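Local structure of uncharacterized protein AF_1796 (Archaeoglobus fulgidus, 1VIM) at the interface of chains A and B. The protein is of uncharacterised function but probably binds a carbohydrate derivative, likely a phosphosugar, and may act as a sugar isomerase. Residues are numbered along the deposited sequence; one frame, centred on the assembly and turned at random. Chains: chain A/B, Hypothetical protein AF1796.

Contact 1: the interface of chains A and B. Residues chain A 17-18, 21-22, 25, 164, 168; chain B 21, 25-26, 28-29, 168.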
# COMPACT_ATOMS: atom_id res chain seq x y z
N PHE A 17 2.21 10.12 -29.14
CA PHE A 17 1.65 9.17 -28.20
C PHE A 17 0.12 9.37 -28.06
O PHE A 17 -0.64 8.41 -28.06
CB PHE A 17 2.34 9.34 -26.83
CG PHE A 17 1.77 8.43 -25.77
CD1 PHE A 17 0.73 8.88 -24.97
CD2 PHE A 17 2.23 7.14 -25.60
CE1 PHE A 17 0.17 8.06 -24.01
CE2 PHE A 17 1.69 6.31 -24.62
CZ PHE A 17 0.64 6.78 -23.83
N LEU A 18 -0.32 10.61 -27.94
CA LEU A 18 -1.74 10.87 -27.82
C LEU A 18 -2.52 10.44 -29.05
O LEU A 18 -3.62 9.93 -28.92
CB LEU A 18 -1.98 12.35 -27.52
CG LEU A 18 -1.41 12.86 -26.20
CD1 LEU A 18 -1.63 14.35 -26.06
CD2 LEU A 18 -1.99 12.10 -25.01
N VAL A 21 -2.96 6.71 -28.65
CA VAL A 21 -4.02 6.43 -27.68
C VAL A 21 -5.41 6.59 -28.35
O VAL A 21 -6.25 5.71 -28.19
CB VAL A 21 -3.90 7.33 -26.43
CG1 VAL A 21 -5.12 7.16 -25.50
CG2 VAL A 21 -2.65 6.94 -25.68
N SER A 22 -5.59 7.69 -29.11
CA SER A 22 -6.85 7.92 -29.84
C SER A 22 -7.20 6.73 -30.73
O SER A 22 -8.35 6.24 -30.73
CB SER A 22 -6.72 9.16 -30.71
OG SER A 22 -6.85 10.31 -29.92
N ILE A 25 -8.30 3.67 -28.66
CA ILE A 25 -9.64 3.74 -28.09
C ILE A 25 -10.68 3.52 -29.19
O ILE A 25 -11.66 2.81 -28.97
CB ILE A 25 -9.90 5.07 -27.37
CG1 ILE A 25 -8.86 5.36 -26.29
CG2 ILE A 25 -11.31 5.07 -26.74
CD1 ILE A 25 -8.79 6.92 -25.94
N LEU A 164 -3.46 1.48 -20.27
CA LEU A 164 -4.41 2.57 -20.51
C LEU A 164 -5.72 2.06 -21.09
O LEU A 164 -6.79 2.51 -20.70
CB LEU A 164 -3.79 3.59 -21.49
CG LEU A 164 -2.63 4.39 -20.96
CD1 LEU A 164 -2.08 5.25 -22.07
CD2 LEU A 164 -3.06 5.21 -19.74
N ILE A 168 -9.46 2.31 -19.36
CA ILE A 168 -10.58 2.96 -20.03
C ILE A 168 -11.74 1.97 -20.18
O ILE A 168 -12.91 2.31 -19.93
CB ILE A 168 -10.11 3.48 -21.41
CG1 ILE A 168 -9.23 4.71 -21.21
CG2 ILE A 168 -11.31 3.83 -22.28
CD1 ILE A 168 -8.37 5.06 -22.41
N VAL B 21 -14.69 9.47 -24.18
CA VAL B 21 -13.25 9.44 -23.91
C VAL B 21 -12.49 9.82 -25.19
O VAL B 21 -11.54 10.59 -25.15
CB VAL B 21 -12.76 8.06 -23.35
CG1 VAL B 21 -11.24 8.01 -23.27
CG2 VAL B 21 -13.34 7.79 -21.98
N ILE B 25 -9.83 12.89 -25.52
CA ILE B 25 -8.43 12.73 -25.91
C ILE B 25 -8.10 13.61 -27.13
O ILE B 25 -7.04 14.23 -27.17
CB ILE B 25 -8.06 11.24 -26.08
CG1 ILE B 25 -8.21 10.54 -24.71
CG2 ILE B 25 -6.61 11.07 -26.55
CD1 ILE B 25 -7.57 11.36 -23.52
N LYS B 26 -9.02 13.69 -28.07
CA LYS B 26 -8.87 14.65 -29.18
C LYS B 26 -8.70 16.08 -28.64
O LYS B 26 -7.81 16.81 -29.06
CB LYS B 26 -10.08 14.55 -30.12
CG LYS B 26 -10.07 13.31 -31.01
CD LYS B 26 -11.21 13.31 -32.03
CE LYS B 26 -11.57 11.90 -32.44
NZ LYS B 26 -12.56 11.28 -31.49
N LEU B 28 -7.64 17.04 -25.61
CA LEU B 28 -6.34 17.12 -24.97
C LEU B 28 -5.23 17.35 -26.00
O LEU B 28 -4.36 18.18 -25.80
CB LEU B 28 -6.04 15.85 -24.16
CG LEU B 28 -4.67 15.73 -23.48
CD1 LEU B 28 -4.52 16.70 -22.30
CD2 LEU B 28 -4.45 14.30 -23.04
N ARG B 29 -5.28 16.58 -27.08
CA ARG B 29 -4.31 16.68 -28.16
C ARG B 29 -4.25 18.07 -28.74
O ARG B 29 -3.18 18.56 -29.10
CB ARG B 29 -4.65 15.68 -29.27
CG ARG B 29 -4.28 14.25 -28.95
CD ARG B 29 -4.88 13.22 -29.91
NE ARG B 29 -4.30 13.38 -31.25
CZ ARG B 29 -4.80 12.88 -32.36
NH1 ARG B 29 -5.91 12.16 -32.34
NH2 ARG B 29 -4.17 13.11 -33.50
N ILE B 168 -3.35 9.47 -19.07
CA ILE B 168 -2.94 9.51 -20.48
C ILE B 168 -1.87 10.60 -20.70
O ILE B 168 -0.83 10.36 -21.35
CB ILE B 168 -4.17 9.69 -21.39
CG1 ILE B 168 -4.97 8.39 -21.44
CG2 ILE B 168 -3.74 10.09 -22.82
CD1 ILE B 168 -6.39 8.56 -21.92
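Helices 12-31 and 160-181 of both chains come together here in a helix-packing interface of the SIS-family subunits, built almost wholly from branched aliphatic side chains. The dense part gathers around B:Ile168. With CG1 beside its own backbone N (chi1 -73°), this residue points its two branches at different neighbours. The CG2 methyl presses on CD2 of A:Leu18 at 3.5 Å, tighter than an ordinary van der Waals contact, while CD1, at the tip of the longer branch, lies 4.0 Å from CG1 of A:Val21. That same CD1 meets its counterpart CD1 of A:Ile168, the two isoleucines crossing at about a right angle, and A:Leu164 closes in obliquely on CG1. A:Leu18 splits its own fork: CD2 touches both B:Ile168 and, 3.8 Å away, CD2 of B:Leu28, whose side chain it crosses nearly perpendicularly. Next to this cluster, A:Ile25 sends its CD1 tip between two partners, reaching CG1 of B:Val21 at 3.8 Å and CG1 of B:Ile25 at 3.9 Å, again at steep crossing angles, so that the branches interlock instead of lying parallel. Toward the B:Arg29 edge the contact turns polar, and it loosens toward the guanidinium end. The stem still packs closely: B:Arg29 CG lies 3.3 Å from A:Leu18 CB, the two side chains sliding past each other in opposite directions. The arginine then bends at chi3 (67°) to bring the NH1 end of the guanidinium up to A:Ser22. There NH1 gives a weak hydrogen bond of 3.2 Å to the hydroxyl OG of A:Ser22, which itself turns weakly back to the carbonyl O of A:Leu18 one helical turn earlier. The grip of this rim therefore comes chiefly from the aliphatic stem of B:Arg29, with its charged head only lightly tethered. Repeated with the chains exchanged, the patch forms an apolar seam that probably helps hold two subunits together.

Contact 2: the interface of chains A and B. Residues chain A 64, 68, 71, 167, 171, 178, 185, 188; chain B 57, 157-160, 163.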
# COMPACT_ATOMS: atom_id res chain seq x y z
N ALA A 64 -8.11 0.78 -8.84
CA ALA A 64 -9.05 1.79 -9.30
C ALA A 64 -10.41 1.18 -9.61
O ALA A 64 -11.45 1.76 -9.25
CB ALA A 64 -8.52 2.48 -10.53
N ARG A 68 -14.22 1.62 -7.57
CA ARG A 68 -15.49 1.92 -8.23
C ARG A 68 -16.54 0.85 -7.98
O ARG A 68 -17.73 1.18 -7.82
CB ARG A 68 -15.29 2.06 -9.73
CG ARG A 68 -14.93 3.43 -10.11
CD ARG A 68 -16.12 4.46 -10.05
NE ARG A 68 -15.52 5.66 -10.56
CZ ARG A 68 -14.86 6.52 -9.84
NH1 ARG A 68 -14.84 6.42 -8.50
NH2 ARG A 68 -14.22 7.53 -10.44
N HIS A 71 -17.99 1.69 -4.83
CA HIS A 71 -18.92 2.82 -5.02
C HIS A 71 -20.28 2.38 -5.54
O HIS A 71 -21.28 2.98 -5.16
CB HIS A 71 -18.35 3.89 -5.95
CG HIS A 71 -17.10 4.53 -5.41
ND1 HIS A 71 -16.20 5.20 -6.22
CD2 HIS A 71 -16.61 4.62 -4.15
CE1 HIS A 71 -15.19 5.65 -5.47
NE2 HIS A 71 -15.41 5.29 -4.22
N MET A 167 -7.73 0.33 -18.36
CA MET A 167 -8.32 1.30 -17.46
C MET A 167 -9.56 1.92 -18.09
O MET A 167 -10.62 2.03 -17.44
CB MET A 167 -7.31 2.40 -17.11
CG MET A 167 -7.80 3.31 -15.97
SD MET A 167 -8.11 2.52 -14.31
CE MET A 167 -9.93 2.04 -14.31
N ASP A 171 -13.51 1.57 -16.79
CA ASP A 171 -14.38 2.72 -16.52
C ASP A 171 -15.62 2.70 -17.43
O ASP A 171 -16.72 3.07 -16.99
CB ASP A 171 -13.65 4.04 -16.72
CG ASP A 171 -12.72 4.37 -15.61
OD1 ASP A 171 -12.99 4.02 -14.44
OD2 ASP A 171 -11.69 5.02 -15.84
N MET A 178 -23.70 1.11 -14.15
CA MET A 178 -24.54 2.17 -13.58
C MET A 178 -25.86 2.28 -14.31
O MET A 178 -26.91 2.38 -13.67
CB MET A 178 -23.84 3.51 -13.63
CG MET A 178 -22.68 3.63 -12.65
SD MET A 178 -21.71 5.10 -12.94
CE MET A 178 -22.90 6.42 -12.39
N GLU A 185 -24.45 9.36 -10.33
CA GLU A 185 -23.31 9.91 -9.62
C GLU A 185 -23.59 10.11 -8.13
O GLU A 185 -22.73 9.84 -7.29
CB GLU A 185 -22.88 11.21 -10.25
CG GLU A 185 -21.61 11.75 -9.64
CD GLU A 185 -21.11 12.99 -10.31
OE1 GLU A 185 -21.90 13.98 -10.43
OE2 GLU A 185 -19.91 13.00 -10.68
N LEU A 188 -23.03 7.00 -6.04
CA LEU A 188 -21.62 6.67 -5.84
C LEU A 188 -21.03 7.61 -4.80
O LEU A 188 -20.25 7.19 -3.90
CB LEU A 188 -20.87 6.78 -7.17
CG LEU A 188 -20.97 5.55 -8.06
CD1 LEU A 188 -22.39 5.26 -8.63
CD2 LEU A 188 -19.93 5.64 -9.18
N ARG B 57 -8.04 7.48 -6.16
CA ARG B 57 -7.69 7.05 -7.52
C ARG B 57 -6.55 7.87 -8.11
O ARG B 57 -5.71 7.34 -8.86
CB ARG B 57 -8.91 7.00 -8.45
CG ARG B 57 -9.64 5.66 -8.33
CD ARG B 57 -11.10 5.64 -8.81
NE ARG B 57 -11.20 6.08 -10.19
CZ ARG B 57 -11.57 5.34 -11.24
NH1 ARG B 57 -11.90 4.05 -11.15
NH2 ARG B 57 -11.62 5.92 -12.42
N PRO B 157 -18.58 9.30 -13.54
CA PRO B 157 -18.88 9.91 -12.24
C PRO B 157 -17.64 10.34 -11.47
O PRO B 157 -16.54 9.84 -11.71
CB PRO B 157 -19.63 8.80 -11.51
CG PRO B 157 -19.07 7.54 -12.11
CD PRO B 157 -18.89 7.86 -13.56
N LEU B 158 -17.82 11.27 -10.54
CA LEU B 158 -16.76 11.64 -9.63
C LEU B 158 -15.59 12.15 -10.50
O LEU B 158 -15.82 12.88 -11.46
CB LEU B 158 -16.44 10.45 -8.69
CG LEU B 158 -17.64 9.93 -7.85
CD1 LEU B 158 -17.21 8.82 -6.90
CD2 LEU B 158 -18.28 11.08 -7.09
N GLY B 159 -14.37 11.75 -10.22
CA GLY B 159 -13.28 12.31 -11.01
C GLY B 159 -12.89 11.54 -12.26
O GLY B 159 -11.80 11.76 -12.75
N THR B 160 -13.75 10.66 -12.78
CA THR B 160 -13.32 9.67 -13.76
C THR B 160 -12.62 10.27 -14.97
O THR B 160 -11.55 9.78 -15.36
CB THR B 160 -14.52 8.87 -14.23
OG1 THR B 160 -15.02 8.11 -13.12
CG2 THR B 160 -14.15 7.83 -15.31
N GLU B 163 -9.20 11.76 -14.11
CA GLU B 163 -8.25 10.69 -13.83
C GLU B 163 -7.73 10.01 -15.08
O GLU B 163 -6.52 9.87 -15.22
CB GLU B 163 -8.88 9.70 -12.86
CG GLU B 163 -9.13 10.34 -11.51
CD GLU B 163 -10.18 9.64 -10.71
OE1 GLU B 163 -10.68 8.60 -11.17
OE2 GLU B 163 -10.52 10.16 -9.63
O HOH W 1 -15.56 4.89 -13.32
O HOH W 2 -10.79 7.07 -14.68
O HOH W 3 -12.92 9.49 -8.98
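B:Pro157 and B:Leu158 supply the apolar centre, inserted against helices 56-71, 160-181 and 185-191 of chain A. The proline CG lies 3.6 Å from CD2 of A:Leu188 and also meets SD of A:Met178 tip to tip, while CD1 of B:Leu158 rests near the A:His71 ring. Beside it, the backbone N of B:Leu158 donates a hydrogen bond of 2.7 Å to the carboxylate OE2 of A:Glu185, whose extended chain presents the anti lone pair. Farther out, the guanidinium groups of A:Arg68 and B:Arg57 stack with planes 21° apart, offset toward their rims. NH1 of A:Arg68 donates to ND1 of A:His71, in the plane of both groups, which helps fix the guanidinium's rotation, and NH2 of A:Arg68 reaches the hydroxyl OG1 of B:Thr160 at 2.9 Å. B:Arg57 grips OE1 of B:Glu163 side-on through NE and NH2; its NH2 also meets the syn lone pair of A:Asp171 OD1 at 3.1 Å. Its NH1 donates a hydrogen bond of 3.0 Å to the carbonyl O of A:Ala64, from above the carbonyl plane. The carboxylates of B:Glu163 and A:Asp171 probably offset repulsion between the stacked cations. An alanine in place of B:Arg57 would remove all these links and the stack on A:Arg68, and would probably loosen the interface. Waters bridge A:Asp171 and A:Arg68 to B:Thr160 at the rim. The site thus likely fixes the segment before helix 160-181 against the partner subunit.

Contacts 1 and 2 lie about 18 Å apart, measured between the centres of their C-alpha atoms, and share helix 160-181 in both chains. In chain A this helix carries A:Leu164 and A:Ile168 into contact 1 and A:Met167, A:Asp171 and A:Met178 into contact 2; in chain B its start serves contact 2 and B:Ile168 serves contact 1. One long helix thus joins an aliphatic seam to a charged, hydrated region, the first probably favouring adhesion and the second perhaps helping to set the register of the subunits. With their symmetry twins, both belong to one two-fold A-B interface within the four-chain deposited assembly, plausibly a biological dimer unit.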